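Local coordinates for pullulanase (Klebsiella oxytoca, PDB 2YOC), which hydrolyses the alpha-1,6-glucosidic linkages of pullulan and related branched glucans, and is a substrate of a type 2 secretion system, at residues A838-R843 and M921-P925. Numbering follows the deposited sequence.
Sequences ADLATR and MVATP
Met921, a selenomethionine, sets its terminal methyl CE in the plane of the Arg843 guanidinium, at the edge, with CE 3.4 Å from NH2 of Arg843. The bend at the last torsion of Met921 (chi3 -55°) turns this methyl back toward the arginine, and the two side chains cross at about a right angle. Val922 lies against both the Arg843 side chain and the helix start at Leu840. Its CB stands over one guanidinium face, offset toward the rim; its CG1 packs 3.8 Å from CD of Arg843 and also meets CD1 of Leu840, while its CG2 rests 3.4 Å from N of Leu840, beside CA of Asp839. The arginine is steadied from its own side: NE donates to Ala838 O (2.8 Å), which lies out of the guanidinium plane, and NH2 to Ser835 O. Asp839 sits at the N-cap of helix 840-855, which leads into 860-864, the eighth strand of the catalytic (beta/alpha)8 barrel of this alpha-amylase-type enzyme; the loop joining helices 912-919 and 927-945 lies against this N-terminal end. Ala923 O lies 3.4 Å from CD1 of Leu840, and Ala923 CB 4.2 Å from CD2; with CG anti to the backbone N (chi1 -173°), the leucine fork reaches the loop. Past Thr924, Pro925 brings its ring CG to 4.0 Å from CD1 of Leu840. Trp827 of helix 826-833 touches both Leu840 and Pro925.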
ATOM      1  N   ALA B 838      -7.859  30.998  18.628  1.00 92.25           N
ATOM      2  CA  ALA B 838      -9.206  31.021  18.089  1.00 90.96           C
ATOM      3  C   ALA B 838     -10.214  31.706  19.028  1.00 94.71           C
ATOM      4  O   ALA B 838     -10.621  31.143  20.049  1.00 93.41           O
ATOM      5  CB  ALA B 838      -9.647  29.617  17.720  1.00 90.52           C
ATOM      6  N   ASP B 839     -10.576  32.953  18.681  1.00 92.96           N
ATOM      7  CA  ASP B 839     -11.532  33.791  19.415  1.00 94.40           C
ATOM      8  C   ASP B 839     -12.954  33.285  19.231  1.00 98.70           C
ATOM      9  O   ASP B 839     -13.218  32.551  18.273  1.00 97.87           O
ATOM     10  CB  ASP B 839     -11.435  35.250  18.948  1.00 98.45           C
ATOM     11  CG  ASP B 839     -11.370  35.418  17.438  1.00113.64           C
ATOM     12  OD1 ASP B 839     -10.289  35.125  16.849  1.00115.31           O
ATOM     13  OD2 ASP B 839     -12.390  35.850  16.844  1.00116.86           O
ATOM     14  N   LEU B 840     -13.876  33.683  20.142  1.00 95.76           N
ATOM     15  CA  LEU B 840     -15.282  33.261  20.161  1.00 94.58           C
ATOM     16  C   LEU B 840     -15.910  33.232  18.770  1.00 97.98           C
ATOM     17  O   LEU B 840     -16.526  32.222  18.411  1.00 97.15           O
ATOM     18  CB  LEU B 840     -16.105  34.117  21.148  1.00 95.34           C
ATOM     19  CG  LEU B 840     -17.576  33.717  21.431  1.00 99.52           C
ATOM     20  CD1 LEU B 840     -17.698  32.301  21.972  1.00 99.16           C
ATOM     21  CD2 LEU B 840     -18.193  34.645  22.435  1.00102.73           C
ATOM     22  N   ALA B 841     -15.674  34.298  17.974  1.00 94.35           N
ATOM     23  CA  ALA B 841     -16.156  34.468  16.595  1.00 93.15           C
ATOM     24  C   ALA B 841     -15.716  33.349  15.635  1.00 95.87           C
ATOM     25  O   ALA B 841     -16.540  32.860  14.844  1.00 93.76           O
ATOM     26  CB  ALA B 841     -15.714  35.817  16.049  1.00 94.64           C
ATOM     27  N   THR B 842     -14.422  32.950  15.701  1.00 92.51           N
ATOM     28  CA  THR B 842     -13.896  31.883  14.835  1.00 91.25           C
ATOM     29  C   THR B 842     -14.380  30.502  15.294  1.00 92.15           C
ATOM     30  O   THR B 842     -14.616  29.630  14.461  1.00 91.33           O
ATOM     31  CB  THR B 842     -12.373  31.956  14.672  1.00 94.86           C
ATOM     32  OG1 THR B 842     -11.769  31.392  15.819  1.00 97.63           O
ATOM     33  CG2 THR B 842     -11.860  33.376  14.419  1.00 90.67           C
ATOM     34  N   ARG B 843     -14.544  30.316  16.616  1.00 86.00           N
ATOM     35  CA  ARG B 843     -15.038  29.063  17.175  1.00 82.91           C
ATOM     36  C   ARG B 843     -16.509  28.851  16.778  1.00 83.92           C
ATOM     37  O   ARG B 843     -16.894  27.710  16.519  1.00 83.46           O
ATOM     38  CB  ARG B 843     -14.827  29.001  18.699  1.00 80.31           C
ATOM     39  CG  ARG B 843     -13.362  29.129  19.128  1.00 76.59           C
ATOM     40  CD  ARG B 843     -13.135  28.729  20.579  1.00 82.86           C
ATOM     41  NE  ARG B 843     -11.711  28.740  20.902  1.00 87.71           N
ATOM     42  CZ  ARG B 843     -11.161  28.142  21.954  1.00104.98           C
ATOM     43  NH1 ARG B 843     -11.916  27.488  22.826  1.00 96.24           N
ATOM     44  NH2 ARG B 843      -9.852  28.194  22.141  1.00 95.85           N
HETATM   45  N   MSE B 921     -10.145  29.742  28.210  1.00 96.14           N
HETATM   46  CA  MSE B 921      -9.510  30.199  26.962  1.00 95.48           C
HETATM   47  C   MSE B 921     -10.353  31.197  26.179  1.00103.66           C
HETATM   48  O   MSE B 921      -9.817  32.203  25.701  1.00106.31           O
HETATM   49  CB  MSE B 921      -9.044  29.047  26.077  1.00 95.36           C
HETATM   50  CG  MSE B 921      -7.924  28.247  26.703  1.00101.65           C
HETATM   51 SE   MSE B 921      -6.865  27.280  25.415  1.00108.55          SE
HETATM   52  CE  MSE B 921      -8.365  26.278  24.516  1.00103.88           C
ATOM     53  N   VAL B 922     -11.673  30.958  26.106  1.00 99.42           N
ATOM     54  CA  VAL B 922     -12.568  31.886  25.436  1.00 99.85           C
ATOM     55  C   VAL B 922     -13.900  32.106  26.153  1.00102.50           C
ATOM     56  O   VAL B 922     -14.383  31.217  26.852  1.00100.53           O
ATOM     57  CB  VAL B 922     -12.650  31.696  23.895  1.00104.14           C
ATOM     58  CG1 VAL B 922     -13.963  31.043  23.455  1.00102.43           C
ATOM     59  CG2 VAL B 922     -12.402  33.019  23.160  1.00105.09           C
ATOM     60  N   ALA B 923     -14.462  33.326  25.989  1.00100.35           N
ATOM     61  CA  ALA B 923     -15.727  33.807  26.550  1.00100.49           C
ATOM     62  C   ALA B 923     -16.898  32.876  26.266  1.00103.04           C
ATOM     63  O   ALA B 923     -16.877  32.155  25.265  1.00103.19           O
ATOM     64  CB  ALA B 923     -16.034  35.191  26.001  1.00101.97           C
ATOM     65  N   THR B 924     -17.927  32.897  27.138  1.00 97.62           N
ATOM     66  CA  THR B 924     -19.130  32.067  26.978  1.00 94.92           C
ATOM     67  C   THR B 924     -20.096  32.759  26.003  1.00 96.33           C
ATOM     68  O   THR B 924     -20.328  33.968  26.143  1.00 96.55           O
ATOM     69  CB  THR B 924     -19.750  31.738  28.355  1.00 99.63           C
ATOM     70  OG1 THR B 924     -18.727  31.193  29.193  1.00106.24           O
ATOM     71  CG2 THR B 924     -20.921  30.747  28.280  1.00 91.23           C
ATOM     72  N   PRO B 925     -20.671  32.010  25.019  1.00 89.79           N
ATOM     73  CA  PRO B 925     -21.628  32.623  24.082  1.00 88.04           C
ATOM     74  C   PRO B 925     -22.839  33.262  24.765  1.00 90.59           C
ATOM     75  O   PRO B 925     -23.255  32.820  25.839  1.00 90.23           O
ATOM     76  CB  PRO B 925     -22.086  31.440  23.230  1.00 88.15           C
ATOM     77  CG  PRO B 925     -21.013  30.445  23.339  1.00 92.54           C
ATOM     78  CD  PRO B 925     -20.481  30.578  24.713  1.00 89.75           C
TER